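Local coordinates for fucolectin-related protein (Streptococcus pneumoniae, PDB 2WMF) that is a family 98 glycoside hydrolase that probably cleaves host blood-group carbohydrate antigens, at residues Arg426-Asn437 against Leu462-Asn473. Sequence-based numbering, arbitrary orientation.
Sequences RVGNSWYIYNSN and LTPHTYAVVKEN
Trp431 and Ile433 of strand 430-434 pair with Val470 and Ala468 of strand 467-472 as antiparallel hydrogen-bonded pairs, Trp431 N lying 2.8 Å from Val470 O. Single backbone hydrogen bonds follow beyond these pairs, Glu472 N to Asn429 O and Asn435 N to Thr466 O. Beside the type II' turn Val427-Ser430, Arg426 reaches across end-on in a salt bridge: NH1 and NH2 both grip Glu472 OE2, at 2.8 and 3.0 Å, with guanidinium and carboxylate planes nearly perpendicular (87°). Tyr451 N and Thr452 OG1 hold the carboxylate too. Asn429 ND2 also holds Glu472 O, 2.8 Å away, from above the carbonyl plane. At the other end, Asn435 extends CG anti to its N (chi1 178°), which carries ND2 to Leu462 O at 2.9 Å, while OD1 closes an Asx turn with Asn437 N. A water ties the carbonyls of Asn435 and Asn437 to His465 N. Among apolar contacts, Val469 CG1 sits over one face of the Tyr432 ring, 3.7 Å from its centroid, a CH-pi contact. Ile433 CG2 meets Leu462 CD1, and Ile433 CD1 touches Ala468 CB and Val470 CG2. In this beta-sandwich sheet, Tyr434 and Tyr467 face helix 272-283 of the barrel domain; Trp431 and Ile433 face Leu448 of strand 444-449 in the other sheet.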
ATOM      1  N   ARG A 426      15.373  -4.660  -8.745  1.00  6.89           N
ATOM      2  CA  ARG A 426      15.268  -4.733 -10.210  1.00  7.85           C
ATOM      3  C   ARG A 426      13.938  -5.406 -10.567  1.00  8.10           C
ATOM      4  O   ARG A 426      13.603  -6.471 -10.041  1.00  8.74           O
ATOM      5  CB  ARG A 426      16.451  -5.434 -10.793  1.00  8.89           C
ATOM      6  CG  ARG A 426      16.477  -5.350 -12.317  1.00  8.38           C
ATOM      7  CD  ARG A 426      16.912  -4.001 -12.808  1.00  8.10           C
ATOM      8  NE  ARG A 426      16.803  -3.975 -14.265  1.00  8.35           N
ATOM      9  CZ  ARG A 426      17.274  -3.006 -15.032  1.00  8.48           C
ATOM     10  NH1 ARG A 426      17.809  -1.894 -14.506  1.00  9.87           N
ATOM     11  NH2 ARG A 426      17.128  -3.080 -16.348  1.00  9.03           N
ATOM     12  N   VAL A 427      13.153  -4.694 -11.369  1.00  8.04           N
ATOM     13  CA  VAL A 427      11.823  -5.130 -11.811  1.00  7.90           C
ATOM     14  C   VAL A 427      11.810  -4.991 -13.325  1.00  8.25           C
ATOM     15  O   VAL A 427      11.648  -3.903 -13.826  1.00  7.90           O
ATOM     16  CB  VAL A 427      10.726  -4.274 -11.160  1.00  7.31           C
ATOM     17  CG1 VAL A 427       9.343  -4.716 -11.616  1.00  7.56           C
ATOM     18  CG2 VAL A 427      10.832  -4.332  -9.627  1.00  8.49           C
ATOM     19  N   GLY A 428      12.035  -6.090 -14.042  1.00  8.73           N
ATOM     20  CA  GLY A 428      12.124  -6.018 -15.494  1.00  8.94           C
ATOM     21  C   GLY A 428      13.214  -5.058 -15.927  1.00  8.77           C
ATOM     22  O   GLY A 428      14.347  -5.198 -15.482  1.00  8.83           O
ATOM     23  N   ASN A 429      12.863  -4.055 -16.738  1.00  8.15           N
ATOM     24  CA  ASN A 429      13.840  -3.072 -17.230  1.00  7.86           C
ATOM     25  C   ASN A 429      13.911  -1.823 -16.382  1.00  7.47           C
ATOM     26  O   ASN A 429      14.370  -0.798 -16.852  1.00  8.62           O
ATOM     27  CB  ASN A 429      13.564  -2.686 -18.703  1.00  7.99           C
ATOM     28  CG  ASN A 429      12.200  -2.043 -18.921  1.00  8.72           C
ATOM     29  OD1 ASN A 429      11.215  -2.429 -18.324  1.00 12.65           O
ATOM     30  ND2 ASN A 429      12.139  -1.096 -19.830  1.00  9.43           N
ATOM     31  N   SER A 430      13.500  -1.931 -15.119  1.00  7.74           N
ATOM     32  CA  SER A 430      13.530  -0.789 -14.211  1.00  6.99           C
ATOM     33  C   SER A 430      14.197  -1.095 -12.854  1.00  6.69           C
ATOM     34  O   SER A 430      14.233  -2.256 -12.413  1.00  7.38           O
ATOM     35  CB  SER A 430      12.130  -0.292 -13.913  1.00  8.52           C
ATOM     36  OG  SER A 430      11.428   0.068 -15.075  1.00  7.97           O
ATOM     37  N   TRP A 431      14.687  -0.031 -12.218  1.00  7.47           N
ATOM     38  CA  TRP A 431      15.084  -0.043 -10.834  1.00  7.24           C
ATOM     39  C   TRP A 431      14.045   0.722 -10.026  1.00  6.15           C
ATOM     40  O   TRP A 431      13.672   1.844 -10.385  1.00  7.68           O
ATOM     41  CB  TRP A 431      16.439   0.675 -10.638  1.00  7.60           C
ATOM     42  CG  TRP A 431      17.661  -0.107 -11.039  1.00  7.86           C
ATOM     43  CD1 TRP A 431      18.539   0.175 -12.097  1.00  9.24           C
ATOM     44  CD2 TRP A 431      18.214  -1.201 -10.336  1.00  7.86           C
ATOM     45  NE1 TRP A 431      19.587  -0.727 -12.091  1.00  9.10           N
ATOM     46  CE2 TRP A 431      19.445  -1.565 -11.003  1.00  9.75           C
ATOM     47  CE3 TRP A 431      17.834  -1.897  -9.192  1.00  9.23           C
ATOM     48  CZ2 TRP A 431      20.257  -2.579 -10.548  1.00  8.73           C
ATOM     49  CZ3 TRP A 431      18.674  -2.909  -8.737  1.00  9.09           C
ATOM     50  CH2 TRP A 431      19.851  -3.256  -9.432  1.00 10.99           C
ATOM     51  N   TYR A 432      13.626   0.122  -8.909  1.00  6.59           N
ATOM     52  CA  TYR A 432      12.730   0.732  -7.916  1.00  7.43           C
ATOM     53  C   TYR A 432      13.575   0.937  -6.628  1.00  7.45           C
ATOM     54  O   TYR A 432      14.169  -0.013  -6.109  1.00  8.31           O
ATOM     55  CB  TYR A 432      11.500  -0.152  -7.639  1.00  7.79           C
ATOM     56  CG  TYR A 432      10.495  -0.016  -8.747  1.00  7.47           C
ATOM     57  CD1 TYR A 432       9.461   0.902  -8.630  1.00  8.01           C
ATOM     58  CD2 TYR A 432      10.655  -0.677  -9.968  1.00  9.00           C
ATOM     59  CE1 TYR A 432       8.589   1.160  -9.674  1.00  8.27           C
ATOM     60  CE2 TYR A 432       9.768  -0.436 -11.056  1.00  7.10           C
ATOM     61  CZ  TYR A 432       8.742   0.476 -10.919  1.00  8.74           C
ATOM     62  OH  TYR A 432       7.887   0.732 -11.981  1.00  9.32           O
ATOM     63  N   ILE A 433      13.616   2.174  -6.137  1.00  7.87           N
ATOM     64  CA  ILE A 433      14.613   2.607  -5.171  1.00  7.80           C
ATOM     65  C   ILE A 433      13.969   3.456  -4.064  1.00  7.05           C
ATOM     66  O   ILE A 433      13.097   4.284  -4.339  1.00  7.63           O
ATOM     67  CB  ILE A 433      15.668   3.501  -5.870  1.00  8.16           C
ATOM     68  CG1 ILE A 433      16.310   2.767  -7.051  1.00  9.15           C
ATOM     69  CG2 ILE A 433      16.696   4.024  -4.900  1.00  8.76           C
ATOM     70  CD1 ILE A 433      16.432   3.641  -8.262  1.00  9.02           C
ATOM     71  N   TYR A 434      14.444   3.295  -2.835  1.00  7.18           N
ATOM     72  CA  TYR A 434      14.158   4.253  -1.768  1.00  7.50           C
ATOM     73  C   TYR A 434      15.181   4.222  -0.639  1.00  7.23           C
ATOM     74  O   TYR A 434      15.941   3.279  -0.473  1.00  7.09           O
ATOM     75  CB  TYR A 434      12.730   4.155  -1.241  1.00  7.71           C
ATOM     76  CG  TYR A 434      12.185   2.850  -0.679  1.00  8.80           C
ATOM     77  CD1 TYR A 434      12.742   2.252   0.462  1.00  8.00           C
ATOM     78  CD2 TYR A 434      11.058   2.213  -1.260  1.00  8.23           C
ATOM     79  CE1 TYR A 434      12.234   1.061   0.973  1.00  7.09           C
ATOM     80  CE2 TYR A 434      10.517   1.053  -0.722  1.00  8.29           C
ATOM     81  CZ  TYR A 434      11.086   0.471   0.404  1.00  8.55           C
ATOM     82  OH  TYR A 434      10.536  -0.659   0.967  1.00  8.48           O
ATOM     83  N   ASN A 435      15.134   5.298   0.161  1.00  8.30           N
ATOM     84  CA  ASN A 435      15.865   5.366   1.412  1.00  8.12           C
ATOM     85  C   ASN A 435      14.988   4.636   2.454  1.00  7.90           C
ATOM     86  O   ASN A 435      13.814   4.980   2.605  1.00  9.01           O
ATOM     87  CB  ASN A 435      16.082   6.832   1.800  1.00  7.75           C
ATOM     88  CG  ASN A 435      16.817   7.001   3.136  1.00  8.50           C
ATOM     89  OD1 ASN A 435      16.511   6.304   4.115  1.00  7.81           O
ATOM     90  ND2 ASN A 435      17.839   7.884   3.151  1.00  7.36           N
ATOM     91  N   SER A 436      15.553   3.617   3.109  1.00  7.47           N
ATOM     92  CA  SER A 436      14.811   2.728   3.999  1.00  6.89           C
ATOM     93  C   SER A 436      14.673   3.179   5.456  1.00  8.14           C
ATOM     94  O   SER A 436      14.147   2.411   6.286  1.00  7.81           O
ATOM     95  CB  SER A 436      15.416   1.318   4.000  1.00  7.60           C
ATOM     96  OG  SER A 436      16.706   1.293   4.541  1.00  7.62           O
ATOM     97  N   ASN A 437      15.167   4.394   5.764  1.00  7.80           N
ATOM     98  CA  ASN A 437      15.068   4.954   7.122  1.00  7.70           C
ATOM     99  C   ASN A 437      13.710   5.630   7.394  1.00  8.39           C
ATOM    100  O   ASN A 437      13.411   6.701   6.850  1.00  8.52           O
ATOM    101  CB  ASN A 437      16.201   5.962   7.326  1.00  7.90           C
ATOM    102  CG  ASN A 437      17.565   5.322   7.419  1.00  7.82           C
ATOM    103  OD1 ASN A 437      17.714   4.179   7.856  1.00  7.61           O
ATOM    104  ND2 ASN A 437      18.596   6.076   6.977  1.00  7.35           N
ATOM    105  N   LEU A 462      20.320   9.767  -1.491  1.00  9.50           N
ATOM    106  CA  LEU A 462      18.911   9.922  -1.174  1.00  9.29           C
ATOM    107  C   LEU A 462      18.722  10.309   0.297  1.00  8.21           C
ATOM    108  O   LEU A 462      19.178   9.614   1.172  1.00  9.04           O
ATOM    109  CB  LEU A 462      18.162   8.613  -1.343  1.00 10.09           C
ATOM    110  CG  LEU A 462      18.306   7.888  -2.671  1.00 10.14           C
ATOM    111  CD1 LEU A 462      18.221   6.347  -2.510  1.00 13.68           C
ATOM    112  CD2 LEU A 462      17.280   8.480  -3.624  1.00 13.92           C
ATOM    113  N   THR A 463      18.028  11.403   0.540  1.00  8.11           N
ATOM    114  CA  THR A 463      17.637  11.734   1.892  1.00  7.89           C
ATOM    115  C   THR A 463      16.477  10.850   2.311  1.00  7.67           C
ATOM    116  O   THR A 463      15.807  10.239   1.457  1.00  7.44           O
ATOM    117  CB  THR A 463      17.244  13.221   2.062  1.00  6.26           C
ATOM    118  OG1 THR A 463      15.984  13.488   1.413  1.00 10.46           O
ATOM    119  CG2 THR A 463      18.329  14.190   1.557  1.00  9.00           C
ATOM    120  N   PRO A 464      16.203  10.776   3.625  1.00  8.04           N
ATOM    121  CA  PRO A 464      15.025  10.048   4.022  1.00  8.33           C
ATOM    122  C   PRO A 464      13.736  10.478   3.317  1.00  7.87           C
ATOM    123  O   PRO A 464      13.559  11.639   2.984  1.00  8.06           O
ATOM    124  CB  PRO A 464      14.948  10.286   5.536  1.00  8.67           C
ATOM    125  CG  PRO A 464      16.406  10.481   5.966  1.00  8.38           C
ATOM    126  CD  PRO A 464      17.008  11.246   4.794  1.00  8.92           C
ATOM    127  N   HIS A 465      12.845   9.512   3.117  1.00  7.72           N
ATOM    128  CA  HIS A 465      11.517   9.762   2.524  1.00  8.18           C
ATOM    129  C   HIS A 465      11.680  10.269   1.074  1.00  8.04           C
ATOM    130  O   HIS A 465      11.005  11.212   0.616  1.00  8.72           O
ATOM    131  CB  HIS A 465      10.673  10.680   3.404  1.00  8.25           C
ATOM    132  CG  HIS A 465      10.778  10.305   4.843  1.00  8.97           C
ATOM    133  ND1 HIS A 465      11.165  11.200   5.822  1.00  9.82           N
ATOM    134  CD2 HIS A 465      10.614   9.110   5.452  1.00  8.85           C
ATOM    135  CE1 HIS A 465      11.203  10.563   6.983  1.00  9.99           C
ATOM    136  NE2 HIS A 465      10.896   9.290   6.785  1.00  8.35           N
ATOM    137  N   THR A 466      12.609   9.607   0.383  1.00  8.32           N
ATOM    138  CA  THR A 466      12.837   9.797  -1.053  1.00  7.65           C
ATOM    139  C   THR A 466      12.733   8.442  -1.739  1.00  7.27           C
ATOM    140  O   THR A 466      13.380   7.488  -1.308  1.00  8.09           O
ATOM    141  CB  THR A 466      14.249  10.411  -1.373  1.00  7.53           C
ATOM    142  OG1 THR A 466      14.403  11.613  -0.626  1.00  8.43           O
ATOM    143  CG2 THR A 466      14.360  10.757  -2.873  1.00  7.61           C
ATOM    144  N   TYR A 467      11.936   8.385  -2.816  1.00  7.24           N
ATOM    145  CA  TYR A 467      11.912   7.239  -3.691  1.00  6.81           C
ATOM    146  C   TYR A 467      12.253   7.675  -5.130  1.00  6.57           C
ATOM    147  O   TYR A 467      12.166   8.865  -5.504  1.00  8.38           O
ATOM    148  CB  TYR A 467      10.627   6.432  -3.589  1.00  6.82           C
ATOM    149  CG  TYR A 467       9.380   7.028  -4.257  1.00  7.18           C
ATOM    150  CD1 TYR A 467       9.171   6.915  -5.633  1.00  7.92           C
ATOM    151  CD2 TYR A 467       8.424   7.732  -3.528  1.00  7.69           C
ATOM    152  CE1 TYR A 467       8.012   7.434  -6.246  1.00  8.45           C
ATOM    153  CE2 TYR A 467       7.259   8.243  -4.129  1.00  6.82           C
ATOM    154  CZ  TYR A 467       7.050   8.101  -5.498  1.00  7.90           C
ATOM    155  OH  TYR A 467       5.884   8.593  -6.090  1.00  8.46           O
ATOM    156  N   ALA A 468      12.667   6.664  -5.904  1.00  6.82           N
ATOM    157  CA  ALA A 468      13.025   6.859  -7.311  1.00  7.29           C
ATOM    158  C   ALA A 468      12.640   5.640  -8.107  1.00  7.61           C
ATOM    159  O   ALA A 468      12.654   4.498  -7.580  1.00  8.69           O
ATOM    160  CB  ALA A 468      14.533   7.162  -7.462  1.00  7.94           C
ATOM    161  N   VAL A 469      12.311   5.878  -9.388  1.00  7.56           N
ATOM    162  CA  VAL A 469      12.111   4.805 -10.336  1.00  7.63           C
ATOM    163  C   VAL A 469      12.918   5.159 -11.565  1.00  7.94           C
ATOM    164  O   VAL A 469      12.781   6.267 -12.111  1.00  9.51           O
ATOM    165  CB  VAL A 469      10.628   4.592 -10.737  1.00  7.57           C
ATOM    166  CG1 VAL A 469      10.483   3.303 -11.622  1.00  9.21           C
ATOM    167  CG2 VAL A 469       9.709   4.502  -9.513  1.00  8.25           C
ATOM    168  N   VAL A 470      13.733   4.221 -12.003  1.00  8.07           N
ATOM    169  CA  VAL A 470      14.537   4.442 -13.213  1.00  8.29           C
ATOM    170  C   VAL A 470      14.183   3.360 -14.234  1.00  8.59           C
ATOM    171  O   VAL A 470      14.410   2.162 -13.987  1.00  8.36           O
ATOM    172  CB  VAL A 470      16.086   4.403 -12.915  1.00  8.66           C
ATOM    173  CG1 VAL A 470      16.917   4.543 -14.229  1.00  9.33           C
ATOM    174  CG2 VAL A 470      16.502   5.429 -11.839  1.00  9.34           C
ATOM    175  N   LYS A 471      13.611   3.779 -15.356  1.00  9.34           N
ATOM    176  CA  LYS A 471      13.274   2.859 -16.438  1.00  9.48           C
ATOM    177  C   LYS A 471      14.278   2.978 -17.593  1.00  7.60           C
ATOM    178  O   LYS A 471      14.551   4.091 -18.088  1.00  9.74           O
ATOM    179  CB  LYS A 471      11.865   3.152 -16.963  1.00 10.90           C
ATOM    180  CG  LYS A 471      11.424   2.188 -18.063  1.00 12.59           C
ATOM    181  CD  LYS A 471       9.972   2.396 -18.534  1.00 16.28           C
ATOM    182  CE  LYS A 471       9.076   1.309 -17.979  1.00 21.20           C
ATOM    183  NZ  LYS A 471       7.612   1.502 -18.422  1.00 23.48           N
ATOM    184  N   GLU A 472      14.803   1.829 -18.019  1.00  7.09           N
ATOM    185  CA  GLU A 472      15.706   1.778 -19.167  1.00  8.35           C
ATOM    186  C   GLU A 472      14.917   1.432 -20.419  1.00  8.23           C
ATOM    187  O   GLU A 472      14.490   0.290 -20.603  1.00  8.41           O
ATOM    188  CB  GLU A 472      16.804   0.754 -18.935  1.00  9.58           C
ATOM    189  CG  GLU A 472      17.621   1.009 -17.661  1.00  9.07           C
ATOM    190  CD  GLU A 472      18.891   0.146 -17.622  1.00  9.85           C
ATOM    191  OE1 GLU A 472      19.795   0.444 -18.427  1.00 10.79           O
ATOM    192  OE2 GLU A 472      19.000  -0.812 -16.812  1.00  9.01           O
ATOM    193  N   ASN A 473      14.709   2.435 -21.275  1.00  8.92           N
ATOM    194  CA  ASN A 473      14.195   2.208 -22.618  1.00  8.66           C
ATOM    195  C   ASN A 473      15.391   1.904 -23.493  1.00  8.98           C
ATOM    196  O   ASN A 473      16.536   2.009 -23.041  1.00  9.35           O
ATOM    197  CB  ASN A 473      13.410   3.411 -23.108  1.00 10.13           C
ATOM    198  CG  ASN A 473      12.141   3.635 -22.289  1.00 11.15           C
ATOM    199  OD1 ASN A 473      11.903   4.751 -21.750  1.00 15.78           O
ATOM    200  ND2 ASN A 473      11.302   2.605 -22.218  1.00  9.48           N
TER
HETATM  201  O   HOH W   1      12.829   6.961   4.204  1.00  8.40           O